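Local coordinates for malonyl CoA:acyl carrier protein malonyltransferase (Streptomyces coelicolor, PDB 1NM2) that probably transfers the malonyl group from malonyl-CoA to holo-acyl carrier protein, a step of fatty acid biosynthesis, at residues Q10-P15 and I54-S58; P15-T19 and G46-A51; R30-W34 and D113-L117; A67-A72 and E275-G279. All blocks are in the same frame, centred on the assembly; numbering follows the deposited sequence.

All four contacts lie in the acyltransferase domain, around helix 57-75. Contact 1 uses its N-terminal start and contact 4 its C-terminal half. Contacts 1 and 2 share Pro15, and their centres are about 10 Å apart. Contact 2 closes a shorter loop within the one that contact 1 spans. Both close before contact 4 opens, while contact 3 interleaves with the others along the chain. Contact 3 joins helices 27-38 and 113-132, its centre about 14 Å from that of contact 4. Phe17 of contact 2 packs on Ala67, Cys277 and Pro278. Contacts 1 to 3 pack helices and loops around helix 57-75; contact 4 ties that helix to the loop leaving strand 272-275 of the parallel sheet.

Contact 1 of 4, residues Q10-P15 and I54-S58; sequences QGAQTP and IRDTS
Gln13 CG and Ile54 CG1 each lie between the backbone N and the carbonyl carbon of their own residue. Gln13 then bends at chi2 (-78°), which lets one amide face two partners. Ile54 stays extended at chi2 (180°), and its CD1 reaches the 10-15 loop. This loop follows strand 3-7 of the alpha/beta hydrolase-like core and carries the Gly-Gln-Gly-x-Gln sequence known from FabD enzymes. It borders the active site: the side chain of Gln10 lies about 3 Å from the bound acetate at its nearest atoms.

Gln13 NE2 donates to Ile54 O at 2.9 Å, with an N-H...O angle of 148°. The donor is tilted from the carbonyl plane. At the other end of the amide, Gln13 OE1 accepts from Gly11 N, also at 2.9 Å. The two bonds fix the rotation of the amide and tie the bend of the loop to the turn before helix 57-75. Asp56 caps the helix, with OD1 accepting from Ser58 N.

The apolar part lies beside these bonds. The Gln13 and Ile54 side chains slide past each other in opposite directions, with Gln13 CG 4.0 Å from Ile54 CD1. Ile54 also crosses the Pro15 ring at about a right angle, its CD1 lying 3.7 Å from Pro15 CD. The same Ile54 CD1 rests against the Thr14-Pro15 peptide, 3.3 Å from Thr14 C.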
# COMPACT_ATOMS: atom_id res chain seq x y z
N GLN A 10 3.10 0.46 3.70
CA GLN A 10 4.03 0.58 4.82
C GLN A 10 4.13 1.99 5.37
O GLN A 10 4.15 2.97 4.62
CB GLN A 10 5.43 0.10 4.43
CG GLN A 10 5.58 -1.41 4.38
CD GLN A 10 7.03 -1.86 4.40
OE1 GLN A 10 7.78 -1.53 5.32
NE2 GLN A 10 7.43 -2.60 3.38
N GLY A 11 4.21 2.08 6.69
CA GLY A 11 4.29 3.37 7.34
C GLY A 11 2.99 3.69 8.04
O GLY A 11 2.96 4.43 9.02
N ALA A 12 1.90 3.12 7.53
CA ALA A 12 0.57 3.34 8.10
C ALA A 12 0.36 2.64 9.44
O ALA A 12 -0.39 3.11 10.29
CB ALA A 12 -0.50 2.90 7.10
N GLN A 13 1.03 1.50 9.63
CA GLN A 13 0.88 0.74 10.86
C GLN A 13 1.56 1.39 12.07
O GLN A 13 2.61 2.01 11.95
CB GLN A 13 1.44 -0.68 10.67
CG GLN A 13 2.95 -0.80 10.84
CD GLN A 13 3.75 -0.33 9.63
OE1 GLN A 13 3.22 0.26 8.69
NE2 GLN A 13 5.05 -0.59 9.67
N THR A 14 0.94 1.24 13.23
CA THR A 14 1.48 1.77 14.48
C THR A 14 1.25 0.73 15.58
O THR A 14 0.36 -0.12 15.46
CB THR A 14 0.79 3.09 14.90
OG1 THR A 14 -0.63 2.89 14.98
CG2 THR A 14 1.11 4.19 13.92
N PRO A 15 2.04 0.78 16.66
CA PRO A 15 1.90 -0.18 17.75
C PRO A 15 0.48 -0.29 18.30
O PRO A 15 -0.15 0.72 18.61
CB PRO A 15 2.88 0.35 18.80
CG PRO A 15 3.94 0.98 17.97
CD PRO A 15 3.12 1.74 16.94
N ILE A 54 7.31 -3.88 14.47
CA ILE A 54 6.43 -3.72 13.32
C ILE A 54 7.03 -2.91 12.19
O ILE A 54 6.40 -2.69 11.16
CB ILE A 54 5.06 -3.12 13.73
CG1 ILE A 54 5.24 -1.70 14.28
CG2 ILE A 54 4.40 -4.01 14.76
CD1 ILE A 54 3.94 -1.05 14.69
N ARG A 55 8.27 -2.47 12.38
CA ARG A 55 8.97 -1.72 11.34
C ARG A 55 9.61 -2.77 10.44
O ARG A 55 10.01 -2.49 9.31
CB ARG A 55 10.04 -0.82 11.96
CG ARG A 55 10.83 0.01 10.96
CD ARG A 55 11.48 1.18 11.69
NE ARG A 55 12.55 1.81 10.93
CZ ARG A 55 13.14 2.94 11.30
NH1 ARG A 55 12.77 3.56 12.41
NH2 ARG A 55 14.11 3.46 10.55
N ASP A 56 9.70 -3.99 10.97
CA ASP A 56 10.24 -5.14 10.26
C ASP A 56 9.41 -5.28 8.98
O ASP A 56 8.24 -5.63 9.03
CB ASP A 56 10.07 -6.39 11.13
CG ASP A 56 10.64 -7.64 10.50
OD1 ASP A 56 10.73 -7.72 9.26
OD2 ASP A 56 10.97 -8.58 11.26
N THR A 57 10.02 -5.02 7.83
CA THR A 57 9.30 -5.10 6.57
C THR A 57 8.65 -6.47 6.31
O THR A 57 7.61 -6.55 5.67
CB THR A 57 10.22 -4.71 5.38
OG1 THR A 57 9.48 -4.80 4.15
CG2 THR A 57 11.43 -5.62 5.31
N SER A 58 9.26 -7.55 6.81
CA SER A 58 8.69 -8.88 6.60
C SER A 58 7.44 -9.06 7.46
O SER A 58 6.59 -9.92 7.18
CB SER A 58 9.72 -9.97 6.92
OG SER A 58 10.13 -9.92 8.28

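Contact 2 of 4, residues P15-T19 and G46-A51; sequences PGFLT and GTKADA. With NI (nickel (II) ion), chain B.
Leu18 N donates to Gly46 O at 3.0 Å, the direct hydrogen bond between 15-19 and 46-51. The same oxygen takes a C-H...O contact from Gly16 CA at 3.2 Å. Water 1 adds a bridge: it accepts from Gly16 N at 2.8 Å and donates to Ala49 O at 2.6 Å. Further along, the Pro15 ring puts CG 3.6 Å from Ala51 N. Thr19 and Thr47 cross at about a right angle, with Thr47 CG2 3.8 Å from Thr19 OG1. Thr47 carries CG2 beside its backbone N, while its OG1 is bonded to Ala43 O.

The next shell holds these groups in place. Thr19 N and OG1 both bond to Gly16 O from one face of its plane, which locks the turn. A side chain at Gly46 would probably clash with Leu18 CD2. Leu18 and Phe17 rest on Leu63 and Ala67 of helix 57-75. At the far end, Asp50 OD2 binds the nickel ion at 2.1 Å; Asp52 and water 2 bind it too.

The arrangement is a type I beta turn from Gly16 to Thr19, set against helix 42-47. Asp50 is both the N-cap of the helix that follows and a ligand of the nickel site.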
# COMPACT_ATOMS: atom_id res chain seq x y z
N PRO A 15 2.04 0.78 16.66
CA PRO A 15 1.90 -0.18 17.75
C PRO A 15 0.48 -0.29 18.30
O PRO A 15 -0.15 0.72 18.61
CB PRO A 15 2.88 0.35 18.80
CG PRO A 15 3.94 0.98 17.97
CD PRO A 15 3.12 1.74 16.94
N GLY A 16 -0.02 -1.52 18.41
CA GLY A 16 -1.35 -1.77 18.94
C GLY A 16 -2.55 -1.36 18.11
O GLY A 16 -3.68 -1.42 18.60
N PHE A 17 -2.34 -0.97 16.86
CA PHE A 17 -3.44 -0.52 16.02
C PHE A 17 -4.54 -1.54 15.73
O PHE A 17 -5.67 -1.17 15.45
CB PHE A 17 -2.90 0.04 14.69
CG PHE A 17 -2.69 -0.99 13.62
CD1 PHE A 17 -3.70 -1.26 12.69
CD2 PHE A 17 -1.50 -1.70 13.54
CE1 PHE A 17 -3.52 -2.21 11.69
CE2 PHE A 17 -1.31 -2.67 12.54
CZ PHE A 17 -2.32 -2.92 11.62
N LEU A 18 -4.21 -2.83 15.80
CA LEU A 18 -5.18 -3.87 15.50
C LEU A 18 -6.01 -4.31 16.71
O LEU A 18 -7.02 -5.00 16.57
CB LEU A 18 -4.46 -5.09 14.91
CG LEU A 18 -5.24 -6.09 14.06
CD1 LEU A 18 -5.84 -5.40 12.85
CD2 LEU A 18 -4.30 -7.21 13.62
N THR A 19 -5.59 -3.89 17.90
CA THR A 19 -6.26 -4.25 19.15
C THR A 19 -7.79 -4.25 19.13
O THR A 19 -8.42 -5.28 19.37
CB THR A 19 -5.78 -3.36 20.32
OG1 THR A 19 -4.36 -3.43 20.42
CG2 THR A 19 -6.39 -3.83 21.63
N GLY A 46 0.16 -6.96 15.90
CA GLY A 46 -0.85 -5.93 15.79
C GLY A 46 -1.33 -5.42 17.14
O GLY A 46 -2.03 -4.41 17.20
N THR A 47 -0.95 -6.09 18.22
CA THR A 47 -1.39 -5.67 19.55
C THR A 47 -0.30 -5.34 20.57
O THR A 47 -0.28 -4.24 21.13
CB THR A 47 -2.33 -6.72 20.20
OG1 THR A 47 -1.62 -7.95 20.37
CG2 THR A 47 -3.55 -6.95 19.33
N LYS A 48 0.63 -6.27 20.80
CA LYS A 48 1.69 -6.07 21.79
C LYS A 48 3.02 -5.54 21.26
O LYS A 48 3.74 -4.83 21.96
CB LYS A 48 1.95 -7.37 22.55
CG LYS A 48 0.69 -8.15 22.95
CD LYS A 48 -0.18 -7.37 23.92
CE LYS A 48 0.46 -7.28 25.30
NZ LYS A 48 -0.41 -6.54 26.26
N ALA A 49 3.36 -5.91 20.03
CA ALA A 49 4.62 -5.48 19.43
C ALA A 49 4.80 -3.96 19.41
O ALA A 49 3.86 -3.22 19.12
CB ALA A 49 4.74 -6.04 18.02
N ASP A 50 6.01 -3.51 19.72
CA ASP A 50 6.29 -2.08 19.71
C ASP A 50 6.78 -1.62 18.34
O ASP A 50 6.73 -2.37 17.36
CB ASP A 50 7.34 -1.73 20.77
CG ASP A 50 8.57 -2.61 20.68
OD1 ASP A 50 8.93 -3.04 19.56
OD2 ASP A 50 9.18 -2.84 21.74
N ALA A 51 7.27 -0.39 18.28
CA ALA A 51 7.73 0.21 17.04
C ALA A 51 8.78 -0.58 16.26
O ALA A 51 8.63 -0.79 15.05
CB ALA A 51 8.23 1.62 17.31
NI NI B . 11.07 -3.60 21.04
O HOH W 1 1.73 -3.61 17.76
O HOH W 2 10.55 -5.27 20.84

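Contact 3 of 4, residues R30-W34 and D113-L117; sequences RVAAW and DTAAL
Trp34 and Arg30 of helix 27-38 meet Asp113 and Leu117 of helix 113-132 in a helix-helix crossing. The axes of segments 30-34 and 113-117 pass 11.3 Å apart at a crossing angle of -50°.

The polar contacts centre on one oxygen. Trp34 NE1 donates to Asp113 OD2 at 3.0 Å. The oxygen lies at the ring edge, near its plane, but the N-H comes from above the carboxylate plane, as ring and carboxylate stand perpendicular. The Arg30 chain bends at chi3 (69°), bringing NH2 into a salt bridge with the same Asp113 OD2 at 3.1 Å; its hydrogen bond is weak. Asp113 OD1 turns instead to Thr114 N, at 2.7 Å. The guanidinium and the indole N-H would probably stabilise the negative charge.

Flat faces are used as well. Trp34 CZ2 lies over a face of the Arg30 guanidinium, offset toward the rim. Leu117 CD1 sits over the five-membered ring of Trp34 in a CH-pi contact, though its modelled closeness is doubtful. The opposite ring face meets Arg30 O, again toward the rim. A leucine in place of Trp34 would probably leave Asp113 OD2 without its N-H donor and the guanidinium without the ring over it.

Packing joins a third helix. Trp34 touches Ala66, and Asp113 touches Ile69, both of helix 57-75. Thr114 CG2 comes obliquely to 4.3 Å from Trp34 CD1.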
# COMPACT_ATOMS: atom_id res chain seq x y z
N ARG A 30 -10.16 -15.59 12.93
CA ARG A 30 -9.70 -15.48 11.55
C ARG A 30 -8.22 -15.15 11.49
O ARG A 30 -7.47 -15.79 10.75
CB ARG A 30 -10.50 -14.40 10.79
CG ARG A 30 -11.98 -14.72 10.61
CD ARG A 30 -12.62 -13.84 9.53
NE ARG A 30 -12.14 -14.15 8.19
CZ ARG A 30 -12.41 -13.43 7.10
NH1 ARG A 30 -13.16 -12.34 7.20
NH2 ARG A 30 -11.94 -13.79 5.92
N VAL A 31 -7.79 -14.17 12.28
CA VAL A 31 -6.38 -13.77 12.29
C VAL A 31 -5.47 -14.92 12.71
O VAL A 31 -4.38 -15.09 12.17
CB VAL A 31 -6.16 -12.54 13.21
CG1 VAL A 31 -4.68 -12.19 13.29
CG2 VAL A 31 -6.94 -11.35 12.67
N ALA A 32 -5.93 -15.73 13.67
CA ALA A 32 -5.16 -16.87 14.14
C ALA A 32 -4.96 -17.88 13.01
O ALA A 32 -3.87 -18.43 12.85
CB ALA A 32 -5.87 -17.54 15.33
N ALA A 33 -6.01 -18.13 12.24
CA ALA A 33 -5.91 -19.08 11.13
C ALA A 33 -4.92 -18.53 10.09
O ALA A 33 -4.15 -19.30 9.51
CB ALA A 33 -7.28 -19.29 10.49
N TRP A 34 -4.95 -17.22 9.86
CA TRP A 34 -4.02 -16.61 8.91
C TRP A 34 -2.60 -16.77 9.44
O TRP A 34 -1.69 -17.16 8.70
CB TRP A 34 -4.32 -15.12 8.72
CG TRP A 34 -5.63 -14.82 8.04
CD1 TRP A 34 -6.31 -15.64 7.18
CD2 TRP A 34 -6.36 -13.59 8.09
NE1 TRP A 34 -7.42 -14.99 6.69
CE2 TRP A 34 -7.47 -13.73 7.24
CE3 TRP A 34 -6.17 -12.39 8.78
CZ2 TRP A 34 -8.40 -12.70 7.05
CZ3 TRP A 34 -7.10 -11.37 8.59
CH2 TRP A 34 -8.20 -11.53 7.73
N ASP A 113 -8.15 -14.36 0.49
CA ASP A 113 -7.28 -13.83 1.54
C ASP A 113 -6.03 -14.64 1.90
O ASP A 113 -4.94 -14.08 1.94
CB ASP A 113 -8.09 -13.53 2.80
CG ASP A 113 -8.83 -14.72 3.32
OD1 ASP A 113 -8.85 -15.75 2.61
OD2 ASP A 113 -9.38 -14.64 4.44
N THR A 114 -6.16 -15.94 2.13
CA THR A 114 -4.99 -16.74 2.50
C THR A 114 -3.92 -16.72 1.41
O THR A 114 -2.73 -16.66 1.71
CB THR A 114 -5.36 -18.22 2.81
OG1 THR A 114 -5.68 -18.91 1.59
CG2 THR A 114 -6.56 -18.27 3.74
N ALA A 115 -4.34 -16.77 0.15
CA ALA A 115 -3.40 -16.74 -0.96
C ALA A 115 -2.69 -15.38 -0.99
O ALA A 115 -1.50 -15.29 -1.30
CB ALA A 115 -4.13 -16.98 -2.28
N ALA A 116 -3.44 -14.33 -0.67
CA ALA A 116 -2.90 -12.97 -0.67
C ALA A 116 -1.91 -12.78 0.47
O ALA A 116 -0.84 -12.20 0.30
CB ALA A 116 -4.03 -11.95 -0.56
N LEU A 117 -2.26 -13.28 1.66
CA LEU A 117 -1.40 -13.16 2.82
C LEU A 117 -0.12 -13.98 2.61
O LEU A 117 0.95 -13.60 3.07
CB LEU A 117 -2.14 -13.63 4.08
CG LEU A 117 -3.34 -12.77 4.48
CD1 LEU A 117 -4.09 -13.44 5.61
CD2 LEU A 117 -2.88 -11.38 4.91

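Contact 4 of 4, residues A67-A72 and E275-G279; sequences AGILSA and EVCPG
The loop at Cys277 runs close to segment 67-72 of helix 57-75, with Gly68 and Cys277 CA atoms 5.2 Å apart and a cis peptide before Pro278. The side chain of Ser71 makes the polar link. Its OG accepts from Cys277 N at 3.0 Å, with an N-H...O angle of 155°. The same Ser71 OG donates to Ala67 O at 2.9 Å, one turn back in the helix. A chi1 of 54° lets the hydroxyl serve both. Ser71 N also bonds to Ala67 O, and it comes from the opposite face of that carbonyl to OG. With an alanine in place of Ser71, Cys277 N is likely to lose this acceptor, and the loop its polar tie to the helix.

Apolar contacts lie around the hydroxyl. Val276 sets CG2 3.6 Å from Gly68 CA. A side chain at Gly68 would probably be tight against that methyl group. Cys277 CB lies 3.6 Å from Ser71 CB, and Ala67 CB is 4.3 Å from Cys277 SG. Val276 CG1 meets Ala72 CB at 4.2 Å.

The loop leaves the C-terminal end of strand 272-275 in the parallel sheet, and Val276 shares a backbone hydrogen bond with Val6 of strand 3-7. Phe107 of helix 100-107 touches Val276 and Ala72, while Trp21 of helix 19-22 touches Ser71 and Cys277. The contact thus packs helix 57-75 against the loop that leaves the sheet.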
# COMPACT_ATOMS: atom_id res chain seq x y z
N ALA A 67 -4.99 -6.52 8.24
CA ALA A 67 -5.78 -5.43 8.82
C ALA A 67 -6.81 -4.92 7.81
O ALA A 67 -7.97 -4.67 8.16
CB ALA A 67 -4.87 -4.28 9.25
N GLY A 68 -6.38 -4.76 6.56
CA GLY A 68 -7.26 -4.28 5.51
C GLY A 68 -8.38 -5.25 5.19
O GLY A 68 -9.54 -4.85 5.04
N ILE A 69 -8.03 -6.53 5.08
CA ILE A 69 -9.03 -7.55 4.79
C ILE A 69 -10.02 -7.65 5.95
O ILE A 69 -11.23 -7.74 5.74
CB ILE A 69 -8.39 -8.93 4.58
CG1 ILE A 69 -7.47 -8.90 3.35
CG2 ILE A 69 -9.47 -9.98 4.41
CD1 ILE A 69 -6.65 -10.16 3.16
N LEU A 70 -9.49 -7.61 7.17
CA LEU A 70 -10.31 -7.71 8.36
C LEU A 70 -11.28 -6.54 8.53
O LEU A 70 -12.46 -6.74 8.82
CB LEU A 70 -9.42 -7.82 9.61
CG LEU A 70 -10.09 -8.23 10.92
CD1 LEU A 70 -10.64 -9.65 10.80
CD2 LEU A 70 -9.08 -8.15 12.06
N SER A 71 -10.79 -5.31 8.36
CA SER A 71 -11.66 -4.15 8.53
C SER A 71 -12.70 -4.09 7.42
O SER A 71 -13.86 -3.73 7.67
CB SER A 71 -10.84 -2.85 8.57
OG SER A 71 -9.99 -2.71 7.45
N ALA A 72 -12.31 -4.45 6.20
CA ALA A 72 -13.25 -4.45 5.09
C ALA A 72 -14.35 -5.48 5.37
O ALA A 72 -15.53 -5.21 5.17
CB ALA A 72 -12.53 -4.81 3.81
N GLU A 275 -10.83 4.44 3.14
CA GLU A 275 -9.53 3.79 3.27
C GLU A 275 -9.64 2.78 4.42
O GLU A 275 -10.01 3.14 5.54
CB GLU A 275 -8.46 4.84 3.57
CG GLU A 275 -7.10 4.29 3.94
CD GLU A 275 -6.09 5.39 4.24
OE1 GLU A 275 -6.50 6.48 4.69
OE2 GLU A 275 -4.88 5.14 4.05
N VAL A 276 -9.33 1.52 4.15
CA VAL A 276 -9.43 0.50 5.19
C VAL A 276 -8.36 0.69 6.26
O VAL A 276 -7.48 1.54 6.14
CB VAL A 276 -9.33 -0.94 4.59
CG1 VAL A 276 -10.50 -1.16 3.64
CG2 VAL A 276 -7.99 -1.13 3.87
N CYS A 277 -8.45 -0.10 7.32
CA CYS A 277 -7.51 -0.02 8.43
C CYS A 277 -6.11 -0.48 8.01
O CYS A 277 -5.97 -1.50 7.33
CB CYS A 277 -8.01 -0.87 9.60
SG CYS A 277 -6.90 -0.90 11.02
N PRO A 278 -5.07 0.24 8.43
CA PRO A 278 -5.06 1.46 9.25
C PRO A 278 -5.08 2.70 8.36
O PRO A 278 -4.10 3.02 7.70
CB PRO A 278 -3.76 1.33 10.03
CG PRO A 278 -2.84 0.73 9.00
CD PRO A 278 -3.70 -0.32 8.32
N GLY A 279 -6.21 3.40 8.35
CA GLY A 279 -6.36 4.57 7.50
C GLY A 279 -5.75 5.87 7.99
O GLY A 279 -5.26 5.97 9.12